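Local coordinates for mitotic checkpoint control protein kinase BUB1 (Drosophila melanogaster, PDB 6JKK) that probably binds ATP and acts as a protein kinase of the mitotic checkpoint at the kinetochore, represented here by its kinase domain, at residues K324-Y327 with V328-I332; V159-L162 with S163-L167; N144-K147 with S148-R152; T289-E292 with N293-T297. All coordinates share one frame; numbering follows the deposited sequence.

Contact 1: residues K324-Y327 with V328-I332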
loop_
_atom_site.group_PDB
_atom_site.type_symbol
_atom_site.label_atom_id
_atom_site.label_comp_id
_atom_site.label_asym_id
_atom_site.label_seq_id
_atom_site.Cartn_x
_atom_site.Cartn_y
_atom_site.Cartn_z
ATOM N N LYS A 324 -5.459 19.119 20.481
ATOM C CA LYS A 324 -4.848 20.303 19.892
ATOM C C LYS A 324 -5.474 20.671 18.555
ATOM O O LYS A 324 -4.768 20.811 17.561
ATOM C CB LYS A 324 -3.346 20.078 19.710
ATOM C CG LYS A 324 -2.573 20.019 21.014
ATOM C CD LYS A 324 -1.086 19.895 20.753
ATOM C CE LYS A 324 -0.312 19.833 22.057
ATOM N NZ LYS A 324 0.963 19.079 21.896
ATOM N N GLU A 325 -6.792 20.855 18.532
ATOM C CA GLU A 325 -7.501 21.051 17.267
ATOM C C GLU A 325 -7.023 22.270 16.472
ATOM O O GLU A 325 -6.931 22.222 15.240
ATOM C CB GLU A 325 -9.009 21.114 17.503
ATOM C CG GLU A 325 -9.540 19.909 18.257
ATOM C CD GLU A 325 -11.027 19.702 18.064
ATOM O OE1 GLU A 325 -11.805 20.628 18.380
ATOM O OE2 GLU A 325 -11.412 18.610 17.592
ATOM N N LYS A 326 -6.707 23.353 17.178
ATOM C CA LYS A 326 -6.231 24.573 16.531
ATOM C C LYS A 326 -4.864 24.364 15.872
ATOM O O LYS A 326 -4.672 24.707 14.702
ATOM C CB LYS A 326 -6.162 25.723 17.540
ATOM C CG LYS A 326 -6.603 27.065 16.977
ATOM C CD LYS A 326 -5.434 28.029 16.831
ATOM C CE LYS A 326 -5.185 28.818 18.113
ATOM N NZ LYS A 326 -3.905 29.587 18.070
ATOM N N TYR A 327 -3.915 23.808 16.624
ATOM C CA TYR A 327 -2.590 23.508 16.083
ATOM C C TYR A 327 -2.652 22.583 14.875
ATOM O O TYR A 327 -1.936 22.785 13.891
ATOM C CB TYR A 327 -1.693 22.866 17.146
ATOM C CG TYR A 327 -0.321 22.516 16.610
ATOM C CD1 TYR A 327 0.684 23.473 16.557
ATOM C CD2 TYR A 327 -0.039 21.238 16.127
ATOM C CE1 TYR A 327 1.934 23.171 16.058
ATOM C CE2 TYR A 327 1.209 20.924 15.624
ATOM C CZ TYR A 327 2.192 21.896 15.595
ATOM O OH TYR A 327 3.440 21.600 15.100
ATOM N N VAL A 328 -3.491 21.557 14.970
ATOM C CA VAL A 328 -3.598 20.542 13.926
ATOM C C VAL A 328 -4.109 21.149 12.620
ATOM O O VAL A 328 -3.607 20.837 11.539
ATOM C CB VAL A 328 -4.506 19.376 14.385
ATOM C CG1 VAL A 328 -4.839 18.451 13.228
ATOM C CG2 VAL A 328 -3.831 18.598 15.500
ATOM N N ALA A 329 -5.097 22.034 12.726
ATOM C CA ALA A 329 -5.631 22.708 11.550
ATOM C C ALA A 329 -4.548 23.556 10.887
ATOM O O ALA A 329 -4.444 23.587 9.660
ATOM C CB ALA A 329 -6.834 23.556 11.921
ATOM N N GLU A 330 -3.746 24.239 11.703
ATOM C CA GLU A 330 -2.610 25.017 11.204
ATOM C C GLU A 330 -1.571 24.125 10.533
ATOM O O GLU A 330 -1.095 24.421 9.433
ATOM C CB GLU A 330 -1.940 25.783 12.344
ATOM C CG GLU A 330 -2.776 26.894 12.945
ATOM C CD GLU A 330 -2.152 27.449 14.212
ATOM O OE1 GLU A 330 -0.995 27.080 14.509
ATOM O OE2 GLU A 330 -2.816 28.246 14.910
ATOM N N ALA A 331 -1.210 23.034 11.204
ATOM C CA ALA A 331 -0.219 22.102 10.661
ATOM C C ALA A 331 -0.675 21.487 9.338
ATOM O O ALA A 331 0.119 21.334 8.405
ATOM C CB ALA A 331 0.102 21.014 11.676
ATOM N N ILE A 332 -1.952 21.117 9.264
ATOM C CA ILE A 332 -2.511 20.557 8.037
ATOM C C ILE A 332 -2.503 21.612 6.936
ATOM O O ILE A 332 -2.164 21.323 5.782
ATOM C CB ILE A 332 -3.955 20.043 8.252
ATOM C CG1 ILE A 332 -3.955 18.784 9.119
ATOM C CG2 ILE A 332 -4.644 19.749 6.917
ATOM C CD1 ILE A 332 -5.342 18.209 9.349
#
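Lys326 and Glu330 face each other one turn apart near the start of helix 325-339. Their salt bridge is long, with Lys326 NZ 3.6 Å from Glu330 OE2. The aliphatic chain comes nearer than the ammonium: Lys326 CD is 3.3 Å from the same Glu330 OE2. The lysine bends at chi2 (-110°) and again at chi3 (-87°), which brings its methylenes across the carboxylate.

Backbone bonds build the turn beneath. Lys324 sits at the N-cap, and its carbonyl takes the first bond of the series, from Val328 N to Lys324 O at 3.0 Å. Ala329 and Glu330 bond back to Glu325 and Lys326 in the same way. The bond from Ala331 N to Tyr327 O is the shortest of the four at 2.8 Å. A methyl rests on the first of these carbonyls: Val328 CG2 lies 3.2 Å from Lys324 O.

Apolar packing is light. Tyr327 has CG anti to the backbone N (chi1 179°), and its ring reaches forward along the helix until CE2 stands 4.1 Å from Ala331 CB. The Val328 side chain touches Tyr157 of helix 156-175.

Two side-chain hydrogen bonds lead outward: Tyr327 OH bonds to Asp155, and Lys324 NZ to the hydroxyl of Tyr157.

The chemistry is thus divided around the helix. The Lys326-Glu330 pair is long and lies on the outer side, so it is likely to add only modestly to stability. Val328 and Ala331 join this last helix to the start of helix 156-175, and the tyrosine hydroxyl joins it to Asp155 in the loop just before.

Contact 2: residues V159-L162 with S163-L167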
loop_
_atom_site.group_PDB
_atom_site.type_symbol
_atom_site.label_atom_id
_atom_site.label_comp_id
_atom_site.label_asym_id
_atom_site.label_seq_id
_atom_site.Cartn_x
_atom_site.Cartn_y
_atom_site.Cartn_z
ATOM N N VAL A 159 1.444 13.394 10.884
ATOM C CA VAL A 159 1.703 11.953 10.831
ATOM C C VAL A 159 0.582 11.167 11.529
ATOM O O VAL A 159 0.159 10.116 11.038
ATOM C CB VAL A 159 3.092 11.574 11.404
ATOM C CG1 VAL A 159 3.312 10.063 11.338
ATOM C CG2 VAL A 159 4.212 12.300 10.638
ATOM N N MET A 160 0.086 11.677 12.655
ATOM C CA MET A 160 -1.031 11.018 13.332
ATOM C C MET A 160 -2.242 10.924 12.414
ATOM O O MET A 160 -2.934 9.895 12.377
ATOM C CB MET A 160 -1.442 11.777 14.590
ATOM C CG MET A 160 -0.385 11.876 15.641
ATOM S SD MET A 160 -1.139 12.656 17.067
ATOM C CE MET A 160 0.351 13.201 17.899
ATOM N N HIS A 161 -2.507 12.003 11.679
ATOM C CA HIS A 161 -3.661 12.052 10.772
ATOM C C HIS A 161 -3.518 11.025 9.651
ATOM O O HIS A 161 -4.466 10.285 9.335
ATOM C CB HIS A 161 -3.809 13.460 10.189
ATOM C CG HIS A 161 -5.167 13.749 9.616
ATOM N ND1 HIS A 161 -5.630 13.154 8.464
ATOM C CD2 HIS A 161 -6.146 14.590 10.027
ATOM C CE1 HIS A 161 -6.844 13.605 8.194
ATOM N NE2 HIS A 161 -7.176 14.481 9.125
ATOM N N LEU A 162 -2.330 10.985 9.050
ATOM C CA LEU A 162 -2.035 10.033 7.986
ATOM C C LEU A 162 -2.023 8.592 8.500
ATOM O O LEU A 162 -2.455 7.684 7.804
ATOM C CB LEU A 162 -0.691 10.365 7.325
ATOM C CG LEU A 162 -0.600 11.660 6.521
ATOM C CD1 LEU A 162 0.812 11.869 5.979
ATOM C CD2 LEU A 162 -1.612 11.642 5.380
ATOM N N SER A 163 -1.530 8.386 9.718
ATOM C CA SER A 163 -1.519 7.055 10.324
ATOM C C SER A 163 -2.931 6.533 10.581
ATOM O O SER A 163 -3.214 5.342 10.415
ATOM C CB SER A 163 -0.734 7.082 11.635
ATOM O OG SER A 163 0.620 7.404 11.395
ATOM N N CYS A 164 -3.811 7.432 11.003
ATOM C CA CYS A 164 -5.199 7.086 11.254
ATOM C C CYS A 164 -5.843 6.612 9.959
ATOM O O CYS A 164 -6.612 5.649 9.947
ATOM C CB CYS A 164 -5.943 8.305 11.799
ATOM S SG CYS A 164 -7.577 7.949 12.474
ATOM N N GLN A 165 -5.528 7.299 8.868
ATOM C CA GLN A 165 -6.047 6.917 7.563
ATOM C C GLN A 165 -5.508 5.568 7.110
ATOM O O GLN A 165 -6.267 4.729 6.615
ATOM C CB GLN A 165 -5.699 7.971 6.514
ATOM C CG GLN A 165 -6.385 9.310 6.706
ATOM C CD GLN A 165 -5.978 10.303 5.637
ATOM O OE1 GLN A 165 -6.047 9.999 4.448
ATOM N NE2 GLN A 165 -5.530 11.483 6.050
ATOM N N MET A 166 -4.200 5.370 7.256
ATOM C CA MET A 166 -3.574 4.126 6.815
ATOM C C MET A 166 -4.126 2.946 7.595
ATOM O O MET A 166 -4.303 1.863 7.043
ATOM C CB MET A 166 -2.049 4.185 6.968
ATOM C CG MET A 166 -1.351 5.032 5.923
ATOM S SD MET A 166 0.440 4.940 6.071
ATOM C CE MET A 166 0.667 5.742 7.665
ATOM N N LEU A 167 -4.380 3.154 8.882
ATOM C CA LEU A 167 -4.979 2.115 9.711
ATOM C C LEU A 167 -6.367 1.755 9.195
ATOM O O LEU A 167 -6.746 0.582 9.183
ATOM C CB LEU A 167 -5.069 2.579 11.167
ATOM C CG LEU A 167 -3.798 2.408 11.989
ATOM C CD1 LEU A 167 -3.813 3.349 13.186
ATOM C CD2 LEU A 167 -3.662 0.961 12.425
#
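Gln165 donates from NE2 to the imidazole ND1 of His161 across one helical turn, at 2.9 Å. The donor lies in the plane of the ring, at its edge, while ring and amide planes are 85° apart. The bond is somewhat bent. Both torsions matter: His161 CG is anti to its backbone N (chi1 -161°), beside the carbonyl carbon, and the extended Gln165 chain carries NE2 to the ring edge. Gln165 OE1 bonds to Ser202 N, which fixes the other end of the amide.

This is helix 156-175, the long buried helix of the kinase C-lobe that corresponds to αE and leads toward the catalytic loop. A leucine in place of Gln165 would probably leave both His161 ND1 and Ser202 N without their mate and set the imidazole free to turn.

Ser163 turns its hydroxyl back along the helix, with OG beside the backbone N (chi1 -64°). Ser163 OG donates to Val159 O at 2.8 Å, from above the carbonyl plane. Ser163 N grips the same Val159 O, also at 2.8 Å. Met166 bends at its thioether, so that CE returns to 3.7 Å from Leu162 O. Its side chain also packs on Leu252 and Val255 of helix 246-261.

Contact 3: residues N144-K147 with S148-R152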
loop_
_atom_site.group_PDB
_atom_site.type_symbol
_atom_site.label_atom_id
_atom_site.label_comp_id
_atom_site.label_asym_id
_atom_site.label_seq_id
_atom_site.Cartn_x
_atom_site.Cartn_y
_atom_site.Cartn_z
ATOM N N ASN A 144 9.650 13.372 1.552
ATOM C CA ASN A 144 10.930 13.948 1.188
ATOM C C ASN A 144 10.775 15.393 0.747
ATOM O O ASN A 144 11.623 16.231 1.041
ATOM C CB ASN A 144 11.601 13.092 0.100
ATOM C CG ASN A 144 12.143 11.783 0.651
ATOM O OD1 ASN A 144 12.599 11.725 1.792
ATOM N ND2 ASN A 144 12.085 10.728 -0.148
ATOM N N LYS A 145 9.682 15.693 0.055
ATOM C CA LYS A 145 9.443 17.069 -0.363
ATOM C C LYS A 145 9.241 17.971 0.853
ATOM O O LYS A 145 9.769 19.086 0.903
ATOM C CB LYS A 145 8.244 17.158 -1.311
ATOM C CG LYS A 145 7.863 18.583 -1.688
ATOM C CD LYS A 145 6.795 18.597 -2.774
ATOM C CE LYS A 145 6.472 20.019 -3.222
ATOM N NZ LYS A 145 5.426 20.049 -4.290
ATOM N N VAL A 146 8.497 17.476 1.840
ATOM C CA VAL A 146 8.247 18.237 3.077
ATOM C C VAL A 146 9.556 18.521 3.825
ATOM O O VAL A 146 9.783 19.633 4.323
ATOM C CB VAL A 146 7.266 17.484 3.997
ATOM C CG1 VAL A 146 7.314 18.042 5.425
ATOM C CG2 VAL A 146 5.852 17.561 3.439
ATOM N N LYS A 147 10.429 17.519 3.889
ATOM C CA LYS A 147 11.707 17.691 4.575
ATOM C C LYS A 147 12.615 18.638 3.797
ATOM O O LYS A 147 13.397 19.388 4.385
ATOM C CB LYS A 147 12.396 16.339 4.807
ATOM C CG LYS A 147 11.922 15.593 6.056
ATOM C CD LYS A 147 12.503 14.185 6.128
ATOM C CE LYS A 147 11.506 13.149 5.606
ATOM N NZ LYS A 147 12.151 11.858 5.235
ATOM N N SER A 148 12.504 18.600 2.473
ATOM C CA SER A 148 13.291 19.474 1.601
ATOM C C SER A 148 12.903 20.934 1.796
ATOM O O SER A 148 13.757 21.824 1.834
ATOM C CB SER A 148 13.076 19.079 0.134
ATOM O OG SER A 148 13.648 20.048 -0.725
ATOM N N VAL A 149 11.600 21.171 1.926
ATOM C CA VAL A 149 11.069 22.529 2.052
ATOM C C VAL A 149 11.217 23.095 3.461
ATOM O O VAL A 149 11.561 24.264 3.628
ATOM C CB VAL A 149 9.584 22.595 1.605
ATOM C CG1 VAL A 149 9.001 23.973 1.865
ATOM C CG2 VAL A 149 9.463 22.250 0.139
ATOM N N THR A 150 10.975 22.270 4.475
ATOM C CA THR A 150 10.951 22.772 5.854
ATOM C C THR A 150 12.245 22.533 6.628
ATOM O O THR A 150 12.456 23.146 7.679
ATOM C CB THR A 150 9.780 22.169 6.672
ATOM O OG1 THR A 150 10.011 20.770 6.907
ATOM C CG2 THR A 150 8.473 22.348 5.938
ATOM N N ASN A 151 13.101 21.651 6.111
ATOM C CA ASN A 151 14.278 21.189 6.851
ATOM C C ASN A 151 13.930 20.636 8.234
ATOM O O ASN A 151 14.716 20.742 9.174
ATOM C CB ASN A 151 15.334 22.290 6.944
ATOM C CG ASN A 151 16.112 22.451 5.654
ATOM O OD1 ASN A 151 17.103 21.760 5.430
ATOM N ND2 ASN A 151 15.665 23.362 4.797
ATOM N N ARG A 152 12.734 20.064 8.341
ATOM C CA ARG A 152 12.264 19.427 9.563
ATOM C C ARG A 152 11.567 18.137 9.162
ATOM O O ARG A 152 11.191 17.970 8.000
ATOM C CB ARG A 152 11.264 20.325 10.296
ATOM C CG ARG A 152 11.782 21.712 10.676
ATOM C CD ARG A 152 12.808 21.654 11.802
ATOM N NE ARG A 152 13.165 22.996 12.256
ATOM C CZ ARG A 152 14.069 23.764 11.663
ATOM N NH1 ARG A 152 14.717 23.318 10.595
ATOM N NH2 ARG A 152 14.333 24.974 12.137
#
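Val146 O is gripped twice by Thr150. Thr150 N donates to it at 2.9 Å, and Thr150 OG1 donates to the same Val146 O at 2.8 Å. The two donors come from opposite faces of the carbonyl plane, the hydroxyl from well above it. The torsion chi1 of 69° sets OG1 between the backbone N and the carbonyl carbon, within reach of the preceding turn. Thr150 CG2 also rests on the oxygen, 3.4 Å from Val146 O.

The hydroxyl has a second task. It accepts from Arg152 N, with 3.2 Å between Arg152 N and Thr150 OG1, which closes an ST turn. A valine at Thr150 would probably leave Arg152 N without this acceptor and let the chain after the helix move more easily.

The last turn is weaker on its other side. Asn151 N makes a weak bond to Lys147 O, and Asn151 leaves helical geometry with a positive phi of 54°. The chain then swings Arg152 O back over the helix. Lys147 CG lies 3.2 Å from Arg152 O, and Lys147 CA makes a CA-H...O contact with it. Arg152 NH1 returns to Asn151 O at 2.9 Å, meeting that carbonyl from above its plane.

Val146 packs on Phe335, and Val149 and Thr150 on Ile338, all of helix 325-339. This is a helix C-terminus finished by an ST turn, at the end of helix 139-150, which corresponds to αD of the kinase C-lobe.

Contact 4: residues T289-E292 with N293-T297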
loop_
_atom_site.group_PDB
_atom_site.type_symbol
_atom_site.label_atom_id
_atom_site.label_comp_id
_atom_site.label_asym_id
_atom_site.label_seq_id
_atom_site.Cartn_x
_atom_site.Cartn_y
_atom_site.Cartn_z
ATOM N N THR A 289 3.804 7.835 24.957
ATOM C CA THR A 289 3.000 6.698 25.393
ATOM C C THR A 289 2.096 6.203 24.265
ATOM O O THR A 289 1.953 4.997 24.057
ATOM C CB THR A 289 2.164 7.052 26.643
ATOM O OG1 THR A 289 3.042 7.471 27.695
ATOM C CG2 THR A 289 1.366 5.847 27.118
ATOM N N MET A 290 1.505 7.133 23.519
ATOM C CA MET A 290 0.618 6.759 22.424
ATOM C C MET A 290 1.365 6.037 21.307
ATOM O O MET A 290 0.950 4.955 20.872
ATOM C CB MET A 290 -0.101 7.982 21.852
ATOM C CG MET A 290 -0.968 7.644 20.648
ATOM S SD MET A 290 -1.443 9.099 19.699
ATOM C CE MET A 290 0.103 9.462 18.863
ATOM N N TRP A 291 2.455 6.638 20.832
ATOM C CA TRP A 291 3.233 6.036 19.754
ATOM C C TRP A 291 3.806 4.694 20.190
ATOM O O TRP A 291 3.803 3.732 19.418
ATOM C CB TRP A 291 4.365 6.963 19.293
ATOM C CG TRP A 291 3.893 8.123 18.460
ATOM C CD1 TRP A 291 3.972 9.450 18.779
ATOM C CD2 TRP A 291 3.253 8.055 17.178
ATOM N NE1 TRP A 291 3.421 10.212 17.772
ATOM C CE2 TRP A 291 2.977 9.378 16.777
ATOM C CE3 TRP A 291 2.889 7.005 16.330
ATOM C CZ2 TRP A 291 2.353 9.676 15.564
ATOM C CZ3 TRP A 291 2.272 7.303 15.123
ATOM C CH2 TRP A 291 2.010 8.628 14.753
ATOM N N GLU A 292 4.294 4.629 21.426
ATOM C CA GLU A 292 4.819 3.368 21.943
ATOM C C GLU A 292 3.728 2.289 22.012
ATOM O O GLU A 292 3.986 1.130 21.676
ATOM C CB GLU A 292 5.535 3.569 23.283
ATOM C CG GLU A 292 6.863 4.323 23.137
ATOM C CD GLU A 292 7.617 4.490 24.443
ATOM O OE1 GLU A 292 7.012 4.282 25.515
ATOM O OE2 GLU A 292 8.817 4.839 24.391
ATOM N N ASN A 293 2.515 2.673 22.417
ATOM C CA ASN A 293 1.361 1.773 22.360
ATOM C C ASN A 293 1.136 1.241 20.948
ATOM O O ASN A 293 1.016 0.034 20.733
ATOM C CB ASN A 293 0.078 2.482 22.829
ATOM C CG ASN A 293 -0.080 2.502 24.345
ATOM O OD1 ASN A 293 0.670 1.854 25.078
ATOM N ND2 ASN A 293 -1.081 3.242 24.819
ATOM N N ILE A 294 1.056 2.160 19.989
ATOM C CA ILE A 294 0.801 1.805 18.600
ATOM C C ILE A 294 1.870 0.864 18.041
ATOM O O ILE A 294 1.544 -0.176 17.467
ATOM C CB ILE A 294 0.690 3.066 17.713
ATOM C CG1 ILE A 294 -0.504 3.921 18.151
ATOM C CG2 ILE A 294 0.556 2.678 16.237
ATOM C CD1 ILE A 294 -0.496 5.328 17.564
ATOM N N PHE A 295 3.137 1.223 18.222
ATOM C CA PHE A 295 4.240 0.414 17.712
ATOM C C PHE A 295 4.260 -0.964 18.376
ATOM O O PHE A 295 4.396 -1.987 17.698
ATOM C CB PHE A 295 5.583 1.123 17.927
ATOM C CG PHE A 295 5.735 2.413 17.155
ATOM C CD1 PHE A 295 4.813 2.781 16.181
ATOM C CD2 PHE A 295 6.814 3.256 17.411
ATOM C CE1 PHE A 295 4.960 3.969 15.474
ATOM C CE2 PHE A 295 6.969 4.444 16.715
ATOM C CZ PHE A 295 6.041 4.800 15.743
ATOM N N ARG A 296 4.110 -0.992 19.698
ATOM C CA ARG A 296 4.166 -2.251 20.440
ATOM C C ARG A 296 3.023 -3.186 20.059
ATOM O O ARG A 296 3.218 -4.394 19.901
ATOM C CB ARG A 296 4.158 -1.999 21.949
ATOM C CG ARG A 296 4.436 -3.246 22.776
ATOM C CD ARG A 296 4.412 -2.969 24.277
ATOM N NE ARG A 296 4.480 -1.548 24.605
ATOM C CZ ARG A 296 3.423 -0.804 24.928
ATOM N NH1 ARG A 296 2.211 -1.343 24.963
ATOM N NH2 ARG A 296 3.575 0.480 25.211
ATOM N N THR A 297 1.832 -2.616 19.905
ATOM C CA THR A 297 0.638 -3.392 19.592
ATOM C C THR A 297 0.719 -3.994 18.194
ATOM O O THR A 297 0.319 -5.142 17.967
ATOM C CB THR A 297 -0.614 -2.515 19.700
ATOM O OG1 THR A 297 -0.730 -2.023 21.040
ATOM C CG2 THR A 297 -1.861 -3.299 19.350
HETATM O O HOH W 1 5.071 3.032 26.693
#
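Trp291 and Phe295 cross obliquely on the inner side of helix 288-299, which corresponds to αH of the kinase C-lobe. Their planes are 40° apart, and Trp291 CE3 comes 3.8 Å from Phe295 CE1. Ile294 CD1 adds to this packing, 4.0 Å from Trp291 CE3 and 3.9 Å from Met290 CG. The Met290 and Ile294 chains lie side by side. Met290 also bends at chi3 (75°), which lays its CE over one face of the indole. Trp291 NE1 bonds to Glu156. Phe295 extends the buried patch toward Val253 and Leu260 of helix 246-261.

The outer side is polar and looser. The carboxylate of Glu292 and the guanidinium of Arg296 do not touch. Glu292 OE1 and Arg296 NH2 stand 5.1 Å apart, linked by a water that donates to OE1 at 2.6 Å and accepts only weakly from NH2. Glu292 O lies over one face of the guanidinium. Asn293 holds that group more directly: Arg296 NH2 donates to Asn293 OD1 at 3.2 Å, in the carbonyl plane and on a lone pair. The other end of the amide, Asn293 ND2, bonds to Gln316 of helix 310-322. Thr297 OG1 donates to Asn293 O at 2.7 Å, from above the carbonyl plane.

How the contacts relate
Along the chain the order is contact 3, contact 2, contact 4, contact 1, on helices 139-150, 156-175, 288-299 and 325-339. All four lie away from the predicted ATP site. Contact 2 is the buried member, centred about 13 Å from the centre of the chain. It touches contact 4, 14 Å away between centres, where Met160 CG meets Trp291 CZ2 at 3.5 Å. It also touches contact 1, 15 Å away between centres, through His161 and Ile332. Contact 3 touches none of the others, but its helix packs on the far end of helix 325-339. That last helix therefore bridges helices 139-150 and 156-175, tying the C-terminal tail to the kinase C-lobe.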